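Local coordinates for bradyzoite pseudokinase 1 (Toxoplasma gondii, PDB 6M7Z), which regulates the membrane ultrastructure of the parasitophorous vacuole as a divergent member of the protein kinase family that lacks the glycine-rich loop, at residues A78-I83 against L121-H126; I27-N32 against R117-T122; S19-L24 against Y90-P95; K36-G41 against G48-N53. One frame throughout, in Å; residues are numbered along the deposited sequence.

All four contacts lie in the kinase N-lobe, their centres about 9 to 20 Å apart. Contact 1 pairs strands 76-82 and 121-127 at the middle of a four-stranded antiparallel sheet; contact 2 shares Leu-121 and Thr-122 with it, and contact 4 sits on the neighbouring strand 50-54. Along the chain, the first segments of contacts 3, 2 and 4 precede the sheet. This N-terminal extension covers both sheet faces: in contact 3 helix 14-23 meets helix 88-101 and its Leu-21 touches Thr-122, while helix 33-39 of contact 4 touches Ala-78, Leu-121 and Phe-125 on the other face. Contacts 1 and 3 meet in the salt bridge Lys-79 to Glu-94, consistent with the kinase strand-to-helix C link.

Contact 1 (A78-I83 against L121-H126); sequences AKVRLI and LTYIFH. With EDO (1,2-ethanediol), chain H.
Lys-79 and Ile-124 exchange two backbone hydrogen bonds: Lys-79 N reaches Ile-124 O at 2.8 Å, and Ile-124 N returns to Lys-79 O at 3.0 Å. Arg-81 and Thr-122 form the next hydrogen-bonded antiparallel pair. The tight part is the face beneath helix 33-39. There Ala-78 CB lies 3.7 Å from Phe-125 CE2, and Val-80 CG1 is 3.8 Å from Tyr-123 CD2, these two side chains running side by side.

Packing thins toward the strand end, where exposed Leu-82 brings CD1 to 3.9 Å from Leu-121 CD2. The opposite face is more polar: a 1,2-ethanediol, probably from the crystallisation liquor, donates from O1 to Lys-79 O at 2.8 Å, and Arg-81 forms a salt bridge with Asp-189. The lysine chain bends at chi3 (-69°), which turns CE toward the imidazole of His-126; NZ then donates to His-126 NE2 over 2.9 Å, 30° out of the ring plane. NZ also makes a salt bridge with Glu-94 of helix 88-101, reminiscent of the strand 3 lysine to helix C glutamate pair of protein kinases. With NE2 accepting from lysine and ND1 bonded to Pro-111 O, the imidazole is probably neutral and protonated at ND1.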
# COMPACT_ATOMS: atom_id res chain seq x y z
N ALA A 78 -10.61 -2.73 -7.66
CA ALA A 78 -10.89 -4.02 -7.06
C ALA A 78 -9.66 -4.91 -7.20
O ALA A 78 -9.08 -5.04 -8.27
CB ALA A 78 -12.10 -4.64 -7.72
N LYS A 79 -9.23 -5.48 -6.08
CA LYS A 79 -8.20 -6.49 -6.03
C LYS A 79 -8.90 -7.85 -5.94
O LYS A 79 -9.61 -8.12 -4.98
CB LYS A 79 -7.32 -6.21 -4.80
CG LYS A 79 -5.89 -6.65 -4.93
CD LYS A 79 -5.01 -6.30 -3.72
CE LYS A 79 -4.74 -4.82 -3.52
NZ LYS A 79 -4.42 -4.51 -2.10
N VAL A 80 -8.71 -8.69 -6.95
CA VAL A 80 -9.41 -9.97 -7.02
C VAL A 80 -8.39 -11.11 -6.97
O VAL A 80 -7.31 -11.01 -7.53
CB VAL A 80 -10.30 -10.06 -8.27
CG1 VAL A 80 -11.19 -8.85 -8.36
CG2 VAL A 80 -9.52 -10.19 -9.54
N ARG A 81 -8.76 -12.20 -6.29
CA ARG A 81 -7.96 -13.41 -6.21
C ARG A 81 -8.88 -14.62 -6.41
O ARG A 81 -10.01 -14.66 -5.89
CB ARG A 81 -7.26 -13.57 -4.85
CG ARG A 81 -6.01 -12.73 -4.64
CD ARG A 81 -5.26 -13.06 -3.37
NE ARG A 81 -3.81 -12.85 -3.42
CZ ARG A 81 -3.19 -11.74 -3.03
NH1 ARG A 81 -3.90 -10.65 -2.77
NH2 ARG A 81 -1.88 -11.73 -2.86
N LEU A 82 -8.36 -15.62 -7.13
CA LEU A 82 -9.05 -16.87 -7.33
C LEU A 82 -9.03 -17.66 -6.02
O LEU A 82 -7.98 -17.83 -5.41
CB LEU A 82 -8.32 -17.63 -8.44
CG LEU A 82 -9.11 -18.75 -9.12
CD1 LEU A 82 -10.30 -18.20 -9.89
CD2 LEU A 82 -8.21 -19.58 -10.01
N ILE A 83 -10.21 -18.10 -5.56
CA ILE A 83 -10.32 -18.96 -4.38
C ILE A 83 -9.71 -20.33 -4.71
O ILE A 83 -10.08 -20.96 -5.69
CB ILE A 83 -11.78 -19.09 -3.92
CG1 ILE A 83 -12.30 -17.76 -3.36
CG2 ILE A 83 -11.91 -20.24 -2.92
CD1 ILE A 83 -13.83 -17.74 -3.18
N LEU A 121 -14.08 -16.01 -6.54
CA LEU A 121 -13.15 -14.92 -6.32
C LEU A 121 -13.38 -14.29 -4.95
O LEU A 121 -14.50 -14.23 -4.50
CB LEU A 121 -13.36 -13.84 -7.39
CG LEU A 121 -13.17 -14.29 -8.84
CD1 LEU A 121 -13.60 -13.21 -9.80
CD2 LEU A 121 -11.71 -14.70 -9.10
N THR A 122 -12.31 -13.78 -4.32
CA THR A 122 -12.44 -12.79 -3.25
C THR A 122 -12.12 -11.40 -3.82
O THR A 122 -11.36 -11.30 -4.80
CB THR A 122 -11.52 -13.11 -2.07
OG1 THR A 122 -10.16 -13.06 -2.51
CG2 THR A 122 -11.82 -14.46 -1.46
N TYR A 123 -12.70 -10.36 -3.20
CA TYR A 123 -12.58 -8.99 -3.65
C TYR A 123 -12.17 -8.08 -2.48
O TYR A 123 -12.67 -8.24 -1.36
CB TYR A 123 -13.90 -8.45 -4.19
CG TYR A 123 -14.51 -9.18 -5.36
CD1 TYR A 123 -15.13 -10.41 -5.20
CD2 TYR A 123 -14.55 -8.60 -6.60
CE1 TYR A 123 -15.72 -11.07 -6.26
CE2 TYR A 123 -15.14 -9.25 -7.69
CZ TYR A 123 -15.74 -10.48 -7.50
OH TYR A 123 -16.32 -11.12 -8.56
N ILE A 124 -11.27 -7.13 -2.73
CA ILE A 124 -11.01 -6.01 -1.87
C ILE A 124 -11.14 -4.75 -2.71
O ILE A 124 -10.48 -4.62 -3.73
CB ILE A 124 -9.61 -6.06 -1.22
CG1 ILE A 124 -9.39 -7.33 -0.41
CG2 ILE A 124 -9.36 -4.81 -0.37
CD1 ILE A 124 -8.04 -7.36 0.28
N PHE A 125 -11.97 -3.81 -2.26
CA PHE A 125 -12.12 -2.55 -2.94
C PHE A 125 -11.22 -1.51 -2.25
O PHE A 125 -11.04 -1.51 -1.03
CB PHE A 125 -13.61 -2.19 -3.00
CG PHE A 125 -14.41 -3.06 -3.93
CD1 PHE A 125 -14.95 -4.26 -3.50
CD2 PHE A 125 -14.59 -2.71 -5.26
CE1 PHE A 125 -15.64 -5.09 -4.37
CE2 PHE A 125 -15.28 -3.53 -6.13
CZ PHE A 125 -15.82 -4.72 -5.69
N HIS A 126 -10.61 -0.66 -3.08
CA HIS A 126 -9.77 0.44 -2.65
C HIS A 126 -10.22 1.71 -3.36
O HIS A 126 -10.80 1.64 -4.44
CB HIS A 126 -8.30 0.19 -2.99
CG HIS A 126 -7.70 -0.97 -2.28
ND1 HIS A 126 -7.56 -0.99 -0.92
CD2 HIS A 126 -7.18 -2.12 -2.75
CE1 HIS A 126 -6.99 -2.14 -0.57
NE2 HIS A 126 -6.77 -2.86 -1.67
C1 EDO H . -8.05 -10.69 -2.31
O1 EDO H . -9.06 -10.10 -3.15
C2 EDO H . -6.78 -9.85 -2.41
O2 EDO H . -5.72 -10.34 -1.58

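Contact 2 (I27-N32 against R117-T122); sequences IDESRN and RGAFLT
Glu-29 and Ala-119 make the main polar link: Ala-119 N donates to Glu-29 OE1 at 3.0 Å with an angle of 166° at the hydrogen, approaching from above the carboxylate plane, 40° out of it. Glu-29 OE2 accepts a hydrogen bond from a water oxygen at 2.6 Å and is also bonded to Tyr-123 OH. The same water lies near Phe-120 N, though at a separation so short that the second half of the bridge is doubtful. A further backbone bond, Ile-27 N to Arg-117 O, is weak at 3.3 Å.

Van der Waals contact supplements these bonds. The carboxylate lies over Gly-118, with Glu-29 CD 3.6 Å from Gly-118 CA on the side where a CB would point; the lack of a side chain lets it close in. Ile-27 sets CG2 3.7 Å from Arg-117 O, and Leu-121 CD1 comes within 4.2 Å of Glu-29 OE2.

Within the turn itself, Gly-118 N bonds to Leu-121 O at 2.8 Å, with Ala-119 and Phe-120 at the tip. This is the beta hairpin between strands 114-117 and 121-127, corresponding to strands 4 and 5 of a kinase N-lobe, here gripped by a carboxylate from the N-terminal extension.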
# COMPACT_ATOMS: atom_id res chain seq x y z
N ILE A 27 -21.06 -10.78 -2.71
CA ILE A 27 -21.26 -9.76 -3.69
C ILE A 27 -21.99 -10.43 -4.86
O ILE A 27 -21.78 -11.64 -5.10
CB ILE A 27 -19.91 -9.15 -4.11
CG1 ILE A 27 -20.07 -8.01 -5.12
CG2 ILE A 27 -18.95 -10.21 -4.65
CD1 ILE A 27 -18.76 -7.25 -5.37
N ASP A 28 -22.84 -9.66 -5.55
CA ASP A 28 -23.63 -10.16 -6.67
C ASP A 28 -22.85 -9.90 -7.96
O ASP A 28 -22.73 -8.74 -8.39
CB ASP A 28 -25.02 -9.52 -6.70
CG ASP A 28 -26.01 -10.19 -7.66
OD1 ASP A 28 -25.59 -11.08 -8.44
OD2 ASP A 28 -27.19 -9.79 -7.61
N GLU A 29 -22.35 -11.00 -8.55
CA GLU A 29 -21.38 -10.98 -9.65
C GLU A 29 -22.08 -10.79 -11.00
O GLU A 29 -21.43 -10.34 -11.97
CB GLU A 29 -20.52 -12.24 -9.62
CG GLU A 29 -19.53 -12.24 -8.46
CD GLU A 29 -18.72 -13.52 -8.30
OE1 GLU A 29 -19.33 -14.62 -8.20
OE2 GLU A 29 -17.49 -13.43 -8.26
N SER A 30 -23.39 -11.11 -11.06
CA SER A 30 -24.20 -10.90 -12.29
C SER A 30 -24.53 -9.41 -12.49
O SER A 30 -24.92 -9.02 -13.57
CB SER A 30 -25.45 -11.74 -12.27
OG SER A 30 -26.16 -11.55 -11.06
N ARG A 31 -24.37 -8.60 -11.45
CA ARG A 31 -24.79 -7.18 -11.44
C ARG A 31 -23.54 -6.27 -11.48
O ARG A 31 -23.47 -5.17 -10.88
CB ARG A 31 -25.58 -6.88 -10.16
CG ARG A 31 -26.90 -7.64 -10.00
CD ARG A 31 -27.97 -7.29 -11.02
NE ARG A 31 -28.99 -8.32 -11.02
CZ ARG A 31 -29.56 -8.85 -12.11
NH1 ARG A 31 -29.37 -8.29 -13.30
NH2 ARG A 31 -30.29 -9.94 -12.00
N ASN A 32 -22.47 -6.72 -12.14
CA ASN A 32 -21.08 -6.31 -11.81
C ASN A 32 -20.23 -6.54 -13.07
O ASN A 32 -20.10 -7.66 -13.56
CB ASN A 32 -20.67 -7.10 -10.57
CG ASN A 32 -19.20 -7.06 -10.23
OD1 ASN A 32 -18.63 -5.99 -10.04
ND2 ASN A 32 -18.60 -8.24 -10.13
N ARG A 117 -16.75 -11.95 -1.06
CA ARG A 117 -16.53 -13.24 -1.66
C ARG A 117 -17.63 -13.44 -2.71
O ARG A 117 -18.78 -13.17 -2.45
CB ARG A 117 -16.58 -14.32 -0.58
CG ARG A 117 -16.79 -15.73 -1.11
CD ARG A 117 -16.77 -16.82 -0.06
NE ARG A 117 -17.81 -16.57 0.91
CZ ARG A 117 -19.10 -16.83 0.72
NH1 ARG A 117 -19.52 -17.31 -0.43
NH2 ARG A 117 -19.97 -16.61 1.69
N GLY A 118 -17.24 -13.85 -3.91
CA GLY A 118 -18.15 -14.38 -4.90
C GLY A 118 -18.10 -15.89 -4.90
O GLY A 118 -17.61 -16.47 -3.95
N ALA A 119 -18.56 -16.52 -5.98
CA ALA A 119 -18.50 -17.99 -6.11
C ALA A 119 -17.04 -18.48 -6.20
O ALA A 119 -16.72 -19.48 -5.60
CB ALA A 119 -19.30 -18.43 -7.30
N PHE A 120 -16.17 -17.80 -6.96
CA PHE A 120 -14.78 -18.29 -7.20
C PHE A 120 -13.69 -17.24 -6.93
O PHE A 120 -12.52 -17.56 -7.08
CB PHE A 120 -14.63 -18.80 -8.64
CG PHE A 120 -15.86 -19.45 -9.20
CD1 PHE A 120 -16.25 -20.72 -8.78
CD2 PHE A 120 -16.65 -18.78 -10.12
CE1 PHE A 120 -17.39 -21.32 -9.30
CE2 PHE A 120 -17.79 -19.38 -10.64
CZ PHE A 120 -18.16 -20.65 -10.23
N LEU A 121 -14.08 -16.01 -6.54
CA LEU A 121 -13.15 -14.92 -6.32
C LEU A 121 -13.38 -14.29 -4.95
O LEU A 121 -14.50 -14.23 -4.50
CB LEU A 121 -13.36 -13.84 -7.39
CG LEU A 121 -13.17 -14.29 -8.84
CD1 LEU A 121 -13.60 -13.21 -9.80
CD2 LEU A 121 -11.71 -14.70 -9.10
N THR A 122 -12.31 -13.78 -4.32
CA THR A 122 -12.44 -12.79 -3.25
C THR A 122 -12.12 -11.40 -3.82
O THR A 122 -11.36 -11.30 -4.80
CB THR A 122 -11.52 -13.11 -2.07
OG1 THR A 122 -10.16 -13.06 -2.51
CG2 THR A 122 -11.82 -14.46 -1.46
O HOH W 1 -16.73 -15.91 -8.57

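Contact 3 (S19-L24 against Y90-P95); sequences SYLKEL and YSVYEP. With EDO (1,2-ethanediol), chain H.
Tyr-20 starts toward helix 88-101 and comes nearest to the 90-95 segment at Pro-95, with Tyr-20 OH 4.4 Å from Pro-95 O. The hydroxyl is hydrogen-bonded to Glu-100, and the ring makes an edge-to-face pair with that of Tyr-96, so this aromatic group is placed by the next turns of the same helix. A second flat group, the Glu-94 carboxylate, belongs to the far side of helix 88-101: its OE2 forms the salt bridge with Lys-79, while OE1 lies near O2 of a bound 1,2-ethanediol, probably from the crystallisation liquor, whose O2 position is doubtful.

Between the helices the contact is apolar. Val-92 has CG1 anti to its carbonyl carbon (chi1 -55°), and this methyl meets two leucines. Leu-21 CD1 is modelled 3.2 Å from Val-92 CG1, shorter than an ordinary methyl contact and therefore uncertain in detail; Leu-21 CB, 3.7 Å from Val-92 CG1, is at an ordinary packing distance. These two side chains cross at about a right angle. Leu-24 adds CD1 at 4.1 Å from Val-92 CG1, then at 4.4 Å from Pro-95 CB. The axes of the two short helical segments pass 9.7 Å apart at 63°.

Helix 88-101, the counterpart of helix C in kinases, is kinked here, the N atoms of Glu-94 and Pro-95 having no bond to the preceding turn. Proline has no N-H to offer, so Ser-91 O lacks its usual helical donor one turn on; it accepts instead from Thr-122 OG1, which ties the kink to the sheet.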
# COMPACT_ATOMS: atom_id res chain seq x y z
N SER A 19 -13.12 -21.49 7.26
CA SER A 19 -14.24 -20.91 8.00
C SER A 19 -14.30 -19.40 7.75
O SER A 19 -15.37 -18.87 7.47
CB SER A 19 -14.15 -21.22 9.48
OG SER A 19 -14.83 -22.44 9.78
N TYR A 20 -13.15 -18.73 7.81
CA TYR A 20 -13.11 -17.29 7.64
C TYR A 20 -13.55 -16.89 6.23
O TYR A 20 -14.23 -15.89 6.06
CB TYR A 20 -11.74 -16.69 7.93
CG TYR A 20 -11.83 -15.20 8.16
CD1 TYR A 20 -12.17 -14.69 9.40
CD2 TYR A 20 -11.62 -14.31 7.12
CE1 TYR A 20 -12.26 -13.32 9.62
CE2 TYR A 20 -11.68 -12.95 7.32
CZ TYR A 20 -12.02 -12.45 8.57
OH TYR A 20 -12.11 -11.10 8.80
N LEU A 21 -13.16 -17.68 5.23
CA LEU A 21 -13.58 -17.45 3.86
C LEU A 21 -15.11 -17.43 3.77
O LEU A 21 -15.68 -16.53 3.16
CB LEU A 21 -12.95 -18.52 2.96
CG LEU A 21 -13.47 -18.56 1.53
CD1 LEU A 21 -13.11 -17.30 0.79
CD2 LEU A 21 -12.91 -19.78 0.82
N LYS A 22 -15.75 -18.40 4.43
CA LYS A 22 -17.22 -18.54 4.42
C LYS A 22 -17.90 -17.36 5.13
O LYS A 22 -18.99 -16.99 4.76
CB LYS A 22 -17.61 -19.90 5.00
CG LYS A 22 -17.37 -21.06 4.04
CD LYS A 22 -17.67 -22.44 4.58
CE LYS A 22 -17.97 -23.42 3.46
NZ LYS A 22 -17.51 -24.79 3.77
N GLU A 23 -17.24 -16.77 6.12
CA GLU A 23 -17.77 -15.63 6.89
C GLU A 23 -17.78 -14.33 6.08
O GLU A 23 -18.43 -13.39 6.49
CB GLU A 23 -16.95 -15.42 8.17
CG GLU A 23 -17.36 -16.40 9.28
CD GLU A 23 -16.85 -16.13 10.68
OE1 GLU A 23 -15.77 -15.52 10.82
OE2 GLU A 23 -17.54 -16.54 11.63
N LEU A 24 -17.03 -14.23 4.98
CA LEU A 24 -17.00 -12.99 4.17
C LEU A 24 -18.35 -12.79 3.49
O LEU A 24 -18.91 -13.74 2.97
CB LEU A 24 -15.92 -13.06 3.09
CG LEU A 24 -14.48 -12.90 3.56
CD1 LEU A 24 -13.53 -13.06 2.38
CD2 LEU A 24 -14.29 -11.57 4.29
N TYR A 90 -4.44 -18.13 0.96
CA TYR A 90 -3.92 -17.26 -0.08
C TYR A 90 -4.98 -16.24 -0.50
O TYR A 90 -4.63 -15.11 -0.82
CB TYR A 90 -3.33 -18.09 -1.24
CG TYR A 90 -3.37 -17.40 -2.58
CD1 TYR A 90 -4.49 -17.54 -3.39
CD2 TYR A 90 -2.32 -16.60 -3.03
CE1 TYR A 90 -4.59 -16.86 -4.60
CE2 TYR A 90 -2.40 -15.94 -4.25
CZ TYR A 90 -3.54 -16.07 -5.03
OH TYR A 90 -3.67 -15.46 -6.24
N SER A 91 -6.28 -16.60 -0.48
CA SER A 91 -7.32 -15.71 -1.03
C SER A 91 -7.97 -14.82 0.04
O SER A 91 -8.57 -13.80 -0.32
CB SER A 91 -8.36 -16.45 -1.83
OG SER A 91 -9.19 -17.24 -1.00
N VAL A 92 -7.84 -15.17 1.33
CA VAL A 92 -8.52 -14.42 2.38
C VAL A 92 -7.55 -13.77 3.37
O VAL A 92 -8.03 -13.06 4.27
CB VAL A 92 -9.56 -15.27 3.14
CG1 VAL A 92 -10.55 -15.88 2.17
CG2 VAL A 92 -8.92 -16.35 3.98
N TYR A 93 -6.24 -13.99 3.22
CA TYR A 93 -5.27 -13.41 4.16
C TYR A 93 -5.40 -11.88 4.20
O TYR A 93 -5.49 -11.30 5.25
CB TYR A 93 -3.84 -13.82 3.83
CG TYR A 93 -2.83 -13.33 4.83
CD1 TYR A 93 -2.78 -13.89 6.10
CD2 TYR A 93 -1.97 -12.29 4.55
CE1 TYR A 93 -1.86 -13.44 7.04
CE2 TYR A 93 -1.05 -11.82 5.47
CZ TYR A 93 -1.00 -12.39 6.73
OH TYR A 93 -0.08 -11.95 7.64
N GLU A 94 -5.39 -11.24 3.03
CA GLU A 94 -5.40 -9.79 2.97
C GLU A 94 -6.73 -9.26 3.53
O GLU A 94 -6.74 -8.33 4.33
CB GLU A 94 -5.09 -9.30 1.56
CG GLU A 94 -4.72 -7.83 1.54
CD GLU A 94 -4.37 -7.23 0.18
OE1 GLU A 94 -4.41 -8.00 -0.86
OE2 GLU A 94 -4.06 -6.00 0.14
N PRO A 95 -7.91 -9.79 3.12
CA PRO A 95 -9.17 -9.40 3.77
C PRO A 95 -9.13 -9.56 5.30
O PRO A 95 -9.64 -8.69 6.03
CB PRO A 95 -10.19 -10.35 3.14
CG PRO A 95 -9.59 -10.67 1.76
CD PRO A 95 -8.10 -10.73 1.99
C1 EDO H . -8.05 -10.69 -2.31
O1 EDO H . -9.06 -10.10 -3.15
C2 EDO H . -6.78 -9.85 -2.41
O2 EDO H . -5.72 -10.34 -1.58

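Contact 4 (K36-G41 against G48-N53); sequences KRLLSG and GSTTVN
Arg-37 reaches Val-52 through a bend: CG stands anti to the backbone N (chi1 173°), and chi2 of 97° then turns CD out of the extended path. Leu-38 instead has CG beside its backbone N (chi1 -72°), a position from which CD2 reaches the methyls of Thr-50 and Val-52. Together they pack helix 33-39 on strand 50-54, a helix-on-sheet contact at the outer strand of the kinase N-lobe sheet. That strand pairs on one side with strand 76-82, through backbone bonds of Thr-50 and Val-52, and is the outermost strand of the sheet. The absence of a further strand beyond it is consistent with a kinase that lacks the glycine-rich loop.

Two residues of the strand turn their side chains toward the helix. Val-52 CG1 lies 3.7 Å from Arg-37 NH1, the two side chains sliding past each other in opposite directions. Leu-38 fills the apolar side, with CD2 4.1 Å from Thr-50 CG2 and 4.2 Å from Val-52 CG2; all three of these residues are buried, whereas Arg-37 lies at the solvent side.

The guanidinium has Asn-53 O near its plane, at the edge, 4.2 Å from NH1, and makes a cation-pi contact with Phe-43. A water accepts from Asn-53 N at 2.9 Å and also lies close to Arg-37 NH1, at a distance too short to be trusted exactly. At the C-terminal end of the helix, Lys-36 O takes two bonds: Ser-40 N at 3.0 Å and Ser-40 OG at 2.9 Å reach it from opposite faces of the carbonyl plane.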
# COMPACT_ATOMS: atom_id res chain seq x y z
N LYS A 36 -17.07 -9.64 -16.23
CA LYS A 36 -17.07 -9.49 -17.67
C LYS A 36 -15.67 -9.08 -18.16
O LYS A 36 -15.18 -9.62 -19.14
CB LYS A 36 -18.11 -8.49 -18.18
CG LYS A 36 -18.31 -8.60 -19.68
CD LYS A 36 -19.25 -7.64 -20.33
CE LYS A 36 -19.33 -7.91 -21.82
NZ LYS A 36 -20.22 -6.97 -22.52
N ARG A 37 -15.05 -8.13 -17.45
CA ARG A 37 -13.74 -7.66 -17.84
C ARG A 37 -12.73 -8.82 -17.74
O ARG A 37 -11.90 -8.99 -18.61
CB ARG A 37 -13.35 -6.41 -17.04
CG ARG A 37 -11.92 -5.92 -17.23
CD ARG A 37 -11.64 -4.79 -18.22
NE ARG A 37 -10.20 -4.55 -18.21
CZ ARG A 37 -9.55 -3.86 -17.26
NH1 ARG A 37 -10.22 -3.05 -16.46
NH2 ARG A 37 -8.24 -3.99 -17.12
N LEU A 38 -12.85 -9.64 -16.70
CA LEU A 38 -11.92 -10.76 -16.50
C LEU A 38 -12.08 -11.81 -17.61
O LEU A 38 -11.10 -12.38 -18.04
CB LEU A 38 -12.14 -11.38 -15.12
CG LEU A 38 -11.65 -10.53 -13.94
CD1 LEU A 38 -11.98 -11.19 -12.62
CD2 LEU A 38 -10.16 -10.23 -14.01
N LEU A 39 -13.31 -12.06 -18.06
CA LEU A 39 -13.58 -13.07 -19.09
C LEU A 39 -13.19 -12.55 -20.48
O LEU A 39 -12.91 -13.36 -21.36
CB LEU A 39 -15.07 -13.43 -19.11
CG LEU A 39 -15.64 -14.07 -17.86
CD1 LEU A 39 -17.17 -14.13 -17.95
CD2 LEU A 39 -15.02 -15.45 -17.66
N SER A 40 -13.21 -11.23 -20.68
CA SER A 40 -12.89 -10.61 -21.96
C SER A 40 -11.37 -10.55 -22.19
O SER A 40 -10.95 -10.06 -23.22
CB SER A 40 -13.49 -9.23 -22.07
OG SER A 40 -14.91 -9.29 -21.96
N GLY A 41 -10.58 -11.07 -21.24
CA GLY A 41 -9.15 -11.27 -21.42
C GLY A 41 -8.64 -12.52 -20.70
O GLY A 41 -9.39 -13.49 -20.53
N GLY A 48 -0.30 -13.57 -8.47
CA GLY A 48 -0.97 -13.11 -7.24
C GLY A 48 -2.36 -12.56 -7.54
O GLY A 48 -3.17 -13.20 -8.23
N SER A 49 -2.64 -11.35 -7.06
CA SER A 49 -3.94 -10.72 -7.28
C SER A 49 -3.94 -9.97 -8.62
O SER A 49 -2.90 -9.62 -9.18
CB SER A 49 -4.30 -9.80 -6.15
OG SER A 49 -3.42 -8.70 -6.06
N THR A 50 -5.15 -9.70 -9.12
CA THR A 50 -5.39 -8.93 -10.31
C THR A 50 -6.19 -7.69 -9.89
O THR A 50 -7.06 -7.76 -9.03
CB THR A 50 -6.15 -9.81 -11.30
OG1 THR A 50 -5.31 -10.97 -11.41
CG2 THR A 50 -6.48 -9.13 -12.61
N THR A 51 -5.83 -6.56 -10.49
CA THR A 51 -6.45 -5.29 -10.19
C THR A 51 -7.34 -4.91 -11.37
O THR A 51 -6.90 -4.99 -12.52
CB THR A 51 -5.41 -4.21 -9.91
OG1 THR A 51 -4.77 -4.58 -8.69
CG2 THR A 51 -5.99 -2.82 -9.77
N VAL A 52 -8.59 -4.51 -11.06
CA VAL A 52 -9.48 -3.97 -12.05
C VAL A 52 -9.88 -2.56 -11.60
O VAL A 52 -10.44 -2.42 -10.52
CB VAL A 52 -10.72 -4.86 -12.23
CG1 VAL A 52 -11.63 -4.30 -13.30
CG2 VAL A 52 -10.36 -6.29 -12.54
N ASN A 53 -9.66 -1.55 -12.45
CA ASN A 53 -10.11 -0.19 -12.12
C ASN A 53 -11.57 -0.03 -12.53
O ASN A 53 -11.95 -0.48 -13.59
CB ASN A 53 -9.29 0.89 -12.81
CG ASN A 53 -7.84 0.86 -12.39
OD1 ASN A 53 -7.46 0.31 -11.35
ND2 ASN A 53 -7.00 1.44 -13.22
O HOH W 2 -8.46 -2.21 -14.97